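Local coordinates for D-3-phosphoglycerate dehydrogenase (PDB 2EKL), which binds NAD and probably oxidises 3-phosphoglycerate, as a D-isomer specific 2-hydroxyacid dehydrogenase acting in amino-acid biosynthesis, at residues A[102-114]-A[152-166]. Numbering follows the deposited sequence.
Sequences TDSAVELTIGLMI and RIGTKVGIIANAMGM. With NAD (nicotinamide-adenine-dinucleotide), chain B.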
loop_
_atom_site.group_PDB
_atom_site.type_symbol
_atom_site.label_atom_id
_atom_site.label_comp_id
_atom_site.label_asym_id
_atom_site.label_seq_id
_atom_site.Cartn_x
_atom_site.Cartn_y
_atom_site.Cartn_z
ATOM N N THR A 102 -5.865 -9.863 12.349
ATOM C CA THR A 102 -6.545 -9.761 11.060
ATOM C C THR A 102 -6.384 -8.449 10.292
ATOM O O THR A 102 -5.850 -8.447 9.184
ATOM C CB THR A 102 -8.058 -10.057 11.202
ATOM O OG1 THR A 102 -8.238 -11.379 11.727
ATOM C CG2 THR A 102 -8.751 -9.962 9.846
ATOM N N ASP A 103 -6.833 -7.334 10.864
ATOM C CA ASP A 103 -6.742 -6.062 10.142
ATOM C C ASP A 103 -5.321 -5.632 9.800
ATOM O O ASP A 103 -5.090 -5.016 8.758
ATOM C CB ASP A 103 -7.457 -4.938 10.908
ATOM C CG ASP A 103 -8.972 -5.109 10.925
ATOM O OD1 ASP A 103 -9.530 -5.687 9.963
ATOM O OD2 ASP A 103 -9.611 -4.649 11.897
ATOM N N SER A 104 -4.367 -5.944 10.667
ATOM C CA SER A 104 -2.984 -5.578 10.382
ATOM C C SER A 104 -2.452 -6.398 9.206
ATOM O O SER A 104 -1.712 -5.884 8.366
ATOM C CB SER A 104 -2.115 -5.780 11.623
ATOM O OG SER A 104 -2.388 -4.760 12.574
ATOM N N ALA A 105 -2.841 -7.667 9.136
ATOM C CA ALA A 105 -2.395 -8.530 8.041
ATOM C C ALA A 105 -3.075 -8.098 6.741
ATOM O O ALA A 105 -2.456 -8.100 5.673
ATOM C CB ALA A 105 -2.716 -10.001 8.357
ATOM N N VAL A 106 -4.350 -7.728 6.837
ATOM C CA VAL A 106 -5.114 -7.268 5.678
ATOM C C VAL A 106 -4.467 -6.021 5.077
ATOM O O VAL A 106 -4.290 -5.909 3.860
ATOM C CB VAL A 106 -6.570 -6.900 6.077
ATOM C CG1 VAL A 106 -7.245 -6.139 4.947
ATOM C CG2 VAL A 106 -7.361 -8.163 6.415
ATOM N N GLU A 107 -4.124 -5.078 5.944
ATOM C CA GLU A 107 -3.520 -3.836 5.501
ATOM C C GLU A 107 -2.165 -4.060 4.844
ATOM O O GLU A 107 -1.871 -3.464 3.807
ATOM C CB GLU A 107 -3.422 -2.866 6.685
ATOM C CG GLU A 107 -4.790 -2.289 7.068
ATOM C CD GLU A 107 -4.885 -1.857 8.521
ATOM O OE1 GLU A 107 -3.845 -1.533 9.129
ATOM O OE2 GLU A 107 -6.017 -1.826 9.050
ATOM N N LEU A 108 -1.342 -4.927 5.427
ATOM C CA LEU A 108 -0.036 -5.190 4.839
ATOM C C LEU A 108 -0.217 -5.836 3.470
ATOM O O LEU A 108 0.561 -5.583 2.553
ATOM C CB LEU A 108 0.800 -6.113 5.731
ATOM C CG LEU A 108 2.225 -6.371 5.223
ATOM C CD1 LEU A 108 3.015 -5.067 5.234
ATOM C CD2 LEU A 108 2.912 -7.412 6.100
ATOM N N THR A 109 -1.250 -6.665 3.329
ATOM C CA THR A 109 -1.515 -7.334 2.053
ATOM C C THR A 109 -1.771 -6.301 0.958
ATOM O O THR A 109 -1.186 -6.370 -0.127
ATOM C CB THR A 109 -2.741 -8.273 2.145
ATOM O OG1 THR A 109 -2.502 -9.279 3.138
ATOM C CG2 THR A 109 -2.999 -8.951 0.795
ATOM N N ILE A 110 -2.654 -5.346 1.244
ATOM C CA ILE A 110 -2.979 -4.291 0.285
ATOM C C ILE A 110 -1.729 -3.461 -0.002
ATOM O O ILE A 110 -1.475 -3.067 -1.147
ATOM C CB ILE A 110 -4.092 -3.357 0.835
ATOM C CG1 ILE A 110 -5.395 -4.149 1.013
ATOM C CG2 ILE A 110 -4.302 -2.166 -0.105
ATOM C CD1 ILE A 110 -5.932 -4.778 -0.268
ATOM N N GLY A 111 -0.949 -3.196 1.040
ATOM C CA GLY A 111 0.265 -2.419 0.863
ATOM C C GLY A 111 1.249 -3.134 -0.053
ATOM O O GLY A 111 1.857 -2.512 -0.924
ATOM N N LEU A 112 1.418 -4.437 0.153
ATOM C CA LEU A 112 2.330 -5.232 -0.673
ATOM C C LEU A 112 1.853 -5.284 -2.123
ATOM O O LEU A 112 2.652 -5.161 -3.059
ATOM C CB LEU A 112 2.455 -6.657 -0.111
ATOM C CG LEU A 112 3.332 -6.815 1.137
ATOM C CD1 LEU A 112 3.204 -8.227 1.704
ATOM C CD2 LEU A 112 4.783 -6.521 0.764
ATOM N N MET A 113 0.549 -5.448 -2.315
ATOM C CA MET A 113 -0.010 -5.503 -3.664
ATOM C C MET A 113 0.312 -4.222 -4.439
ATOM O O MET A 113 0.755 -4.272 -5.588
ATOM C CB MET A 113 -1.528 -5.700 -3.599
ATOM C CG MET A 113 -2.209 -5.656 -4.964
ATOM S SD MET A 113 -3.999 -5.933 -4.865
ATOM C CE MET A 113 -4.543 -4.409 -4.097
ATOM N N ILE A 114 0.094 -3.077 -3.805
ATOM C CA ILE A 114 0.356 -1.800 -4.459
ATOM C C ILE A 114 1.854 -1.572 -4.639
ATOM O O ILE A 114 2.286 -1.097 -5.685
ATOM C CB ILE A 114 -0.259 -0.635 -3.656
ATOM C CG1 ILE A 114 -1.781 -0.807 -3.596
ATOM C CG2 ILE A 114 0.080 0.697 -4.317
ATOM C CD1 ILE A 114 -2.476 0.130 -2.611
ATOM N N ARG A 152 -10.879 -14.970 7.475
ATOM C CA ARG A 152 -10.887 -13.667 8.131
ATOM C C ARG A 152 -10.186 -12.599 7.296
ATOM O O ARG A 152 -10.754 -11.549 6.996
ATOM C CB ARG A 152 -10.179 -13.738 9.488
ATOM C CG ARG A 152 -10.713 -14.770 10.467
ATOM C CD ARG A 152 -10.132 -14.507 11.847
ATOM N NE ARG A 152 -10.444 -15.558 12.814
ATOM C CZ ARG A 152 -9.771 -16.699 12.925
ATOM N NH1 ARG A 152 -8.738 -16.945 12.129
ATOM N NH2 ARG A 152 -10.125 -17.589 13.842
ATOM N N ILE A 153 -8.937 -12.875 6.937
ATOM C CA ILE A 153 -8.135 -11.937 6.160
ATOM C C ILE A 153 -8.546 -11.862 4.695
ATOM O O ILE A 153 -8.720 -10.773 4.152
ATOM C CB ILE A 153 -6.637 -12.303 6.264
ATOM C CG1 ILE A 153 -6.186 -12.163 7.720
ATOM C CG2 ILE A 153 -5.797 -11.396 5.364
ATOM C CD1 ILE A 153 -4.812 -12.728 7.989
ATOM N N GLY A 154 -8.713 -13.018 4.062
ATOM C CA GLY A 154 -9.101 -13.036 2.663
ATOM C C GLY A 154 -10.371 -12.251 2.380
ATOM O O GLY A 154 -10.457 -11.530 1.387
ATOM N N THR A 155 -11.362 -12.385 3.252
ATOM C CA THR A 155 -12.617 -11.672 3.057
ATOM C C THR A 155 -12.424 -10.160 3.062
ATOM O O THR A 155 -12.949 -9.461 2.200
ATOM C CB THR A 155 -13.652 -12.049 4.138
ATOM O OG1 THR A 155 -13.954 -13.448 4.037
ATOM C CG2 THR A 155 -14.937 -11.243 3.950
ATOM N N LYS A 156 -11.664 -9.654 4.029
ATOM C CA LYS A 156 -11.442 -8.216 4.110
ATOM C C LYS A 156 -10.598 -7.664 2.966
ATOM O O LYS A 156 -10.822 -6.540 2.513
ATOM C CB LYS A 156 -10.831 -7.855 5.467
ATOM C CG LYS A 156 -11.834 -8.000 6.611
ATOM C CD LYS A 156 -11.265 -7.552 7.945
ATOM C CE LYS A 156 -12.345 -7.560 9.018
ATOM N NZ LYS A 156 -11.847 -7.093 10.343
ATOM N N VAL A 157 -9.633 -8.443 2.495
ATOM C CA VAL A 157 -8.805 -8.002 1.377
ATOM C C VAL A 157 -9.743 -7.853 0.173
ATOM O O VAL A 157 -9.609 -6.932 -0.631
ATOM C CB VAL A 157 -7.683 -9.036 1.069
ATOM C CG1 VAL A 157 -7.026 -8.723 -0.269
ATOM C CG2 VAL A 157 -6.629 -9.002 2.182
ATOM N N GLY A 158 -10.708 -8.761 0.070
ATOM C CA GLY A 158 -11.666 -8.704 -1.022
ATOM C C GLY A 158 -12.540 -7.462 -0.949
ATOM O O GLY A 158 -12.806 -6.817 -1.961
ATOM N N ILE A 159 -12.991 -7.121 0.253
ATOM C CA ILE A 159 -13.835 -5.944 0.436
ATOM C C ILE A 159 -13.076 -4.687 0.017
ATOM O O ILE A 159 -13.622 -3.808 -0.655
ATOM C CB ILE A 159 -14.284 -5.825 1.912
ATOM C CG1 ILE A 159 -15.233 -6.983 2.241
ATOM C CG2 ILE A 159 -14.952 -4.475 2.163
ATOM C CD1 ILE A 159 -15.568 -7.111 3.707
ATOM N N ILE A 160 -11.805 -4.614 0.396
ATOM C CA ILE A 160 -10.986 -3.459 0.056
ATOM C C ILE A 160 -10.691 -3.413 -1.441
ATOM O O ILE A 160 -10.818 -2.363 -2.069
ATOM C CB ILE A 160 -9.662 -3.468 0.867
ATOM C CG1 ILE A 160 -9.979 -3.282 2.357
ATOM C CG2 ILE A 160 -8.741 -2.352 0.392
ATOM C CD1 ILE A 160 -8.821 -3.614 3.295
ATOM N N ALA A 161 -10.318 -4.549 -2.021
ATOM C CA ALA A 161 -10.018 -4.583 -3.450
ATOM C C ALA A 161 -11.246 -4.181 -4.266
ATOM O O ALA A 161 -11.128 -3.505 -5.288
ATOM C CB ALA A 161 -9.541 -5.976 -3.854
ATOM N N ASN A 162 -12.427 -4.595 -3.816
ATOM C CA ASN A 162 -13.655 -4.237 -4.516
ATOM C C ASN A 162 -13.824 -2.718 -4.497
ATOM O O ASN A 162 -14.207 -2.107 -5.499
ATOM C CB ASN A 162 -14.864 -4.910 -3.860
ATOM C CG ASN A 162 -16.183 -4.457 -4.459
ATOM O OD1 ASN A 162 -16.912 -3.658 -3.862
ATOM N ND2 ASN A 162 -16.488 -4.949 -5.653
ATOM N N ALA A 163 -13.521 -2.104 -3.355
ATOM C CA ALA A 163 -13.639 -0.660 -3.222
ATOM C C ALA A 163 -12.619 0.050 -4.112
ATOM O O ALA A 163 -12.820 1.199 -4.505
ATOM C CB ALA A 163 -13.455 -0.250 -1.755
ATOM N N MET A 164 -11.526 -0.645 -4.427
ATOM C CA MET A 164 -10.488 -0.096 -5.291
ATOM C C MET A 164 -10.893 -0.267 -6.757
ATOM O O MET A 164 -10.118 0.026 -7.665
ATOM C CB MET A 164 -9.153 -0.807 -5.032
ATOM C CG MET A 164 -8.585 -0.551 -3.637
ATOM S SD MET A 164 -7.072 -1.507 -3.323
ATOM C CE MET A 164 -5.965 -0.818 -4.541
ATOM N N GLY A 165 -12.112 -0.752 -6.982
ATOM C CA GLY A 165 -12.585 -0.930 -8.345
ATOM C C GLY A 165 -12.126 -2.203 -9.034
ATOM O O GLY A 165 -12.216 -2.317 -10.260
ATOM N N MET A 166 -11.627 -3.162 -8.260
ATOM C CA MET A 166 -11.184 -4.429 -8.824
ATOM C C MET A 166 -12.336 -5.428 -8.800
ATOM O O MET A 166 -13.230 -5.345 -7.951
ATOM C CB MET A 166 -10.009 -5.002 -8.020
ATOM C CG MET A 166 -8.822 -4.065 -7.880
ATOM S SD MET A 166 -7.386 -4.880 -7.126
ATOM C CE MET A 166 -6.770 -5.769 -8.565
HETATM P PA NAD B . -8.734 -18.346 8.361
HETATM O O1A NAD B . -9.773 -17.389 8.780
HETATM O O2A NAD B . -8.725 -19.691 9.069
HETATM O O5B NAD B . -8.887 -18.531 6.776
HETATM C C5B NAD B . -8.038 -19.441 6.094
HETATM C C4B NAD B . -8.935 -19.916 4.798
HETATM O O4B NAD B . -8.105 -20.528 3.796
HETATM C C3B NAD B . -10.113 -20.838 5.258
HETATM O O3B NAD B . -11.372 -20.362 4.785
HETATM C C2B NAD B . -9.662 -22.212 4.747
HETATM O O2B NAD B . -10.653 -23.181 4.503
HETATM C C1B NAD B . -8.872 -21.757 3.575
HETATM N N9A NAD B . -7.997 -22.821 2.986
HETATM C C8A NAD B . -7.192 -23.773 3.593
HETATM N N7A NAD B . -6.587 -24.526 2.644
HETATM C C5A NAD B . -6.987 -24.074 1.434
HETATM C C6A NAD B . -6.713 -24.436 0.055
HETATM N N6A NAD B . -5.894 -25.433 -0.239
HETATM N N1A NAD B . -7.337 -23.710 -1.015
HETATM C C2A NAD B . -8.235 -22.623 -0.761
HETATM N N3A NAD B . -8.505 -22.267 0.581
HETATM C C4A NAD B . -7.889 -22.982 1.644
HETATM O O3 NAD B . -7.278 -17.703 8.608
HETATM P PN NAD B . -6.801 -16.162 8.552
HETATM O O1N NAD B . -7.575 -15.435 7.535
HETATM O O2N NAD B . -6.945 -15.676 9.955
HETATM O O5D NAD B . -5.283 -16.418 8.211
HETATM C C5D NAD B . -4.905 -16.692 6.878
HETATM C C4D NAD B . -3.416 -16.941 6.764
HETATM O O4D NAD B . -2.659 -15.793 7.103
HETATM C C3D NAD B . -2.833 -18.075 7.655
HETATM O O3D NAD B . -1.884 -18.868 6.925
HETATM C C2D NAD B . -2.263 -17.343 8.816
HETATM O O2D NAD B . -1.408 -18.148 9.604
HETATM C C1D NAD B . -1.687 -16.179 8.060
HETATM N N1N NAD B . -1.330 -14.953 8.829
HETATM C C2N NAD B . -0.069 -14.336 8.557
HETATM C C3N NAD B . 0.294 -13.161 9.282
HETATM C C7N NAD B . 1.596 -12.512 9.002
HETATM O O7N NAD B . 2.232 -11.946 10.041
HETATM N N7N NAD B . 2.165 -12.459 7.807
HETATM C C4N NAD B . -0.664 -12.635 10.292
HETATM C C5N NAD B . -1.940 -13.273 10.557
HETATM C C6N NAD B . -2.269 -14.449 9.810
HETATM O O HOH W 1 -12.148 -4.004 11.747
#
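The carboxylate of D103 takes the ammonium of K156 at one oxygen: K156 NZ lies 2.7 Å from D103 OD1, on its syn side and 26° out of the carboxylate plane, while a water donates to OD2. The R152 guanidinium is met at its edge, in plane, by the cofactor, with NH1 3.1 Å from NAD O2N; the backbone amides of R152 and I153 bind NAD O1A and O1N. On one face of the nicotinamide ring lie the methyls A105 CB and I153 CD1, the latter 3.6 Å from NAD C6N and, tightly, 3.5 Å from A105 CB. K156 runs out fully extended past T102 CG2, its CB against V106 CG2; an alanine here would probably leave the D103 carboxylate without its cationic mate and bare T102 CG2 on that side.

V106 is a knob in the hole formed by I153, K156, V157 and I160. With CG1 anti to the backbone N (chi1 167°), that methyl presses on I160 CD1 at 3.4 Å, tighter than usual, and CG2 meets I153 CG2. One turn on, I110 CD1 packs on I160 CG2 at 3.8 Å, and T109 CG2 crosses V157. T109 OG1 bonds back to A105 O, from the face opposite T109 N, and also pairs with T231. Farther along, M113 and M164 meet tip to tip, CE to CE at 3.9 Å, beside M166 SD.

The axes of 102-114 and 152-163 cross at -48° and come within 9.0 Å of each other. Helix 152-163, which follows strand 144-148 in the Rossmann-type NAD domain and ends in a Schellman motif with G165 as its C-prime residue, rests V157 on that strand; helix 102-118 lays M113 across strands 144-148, 199-202 and 226-230, with E107 bonded to backbone amides of the second subunit.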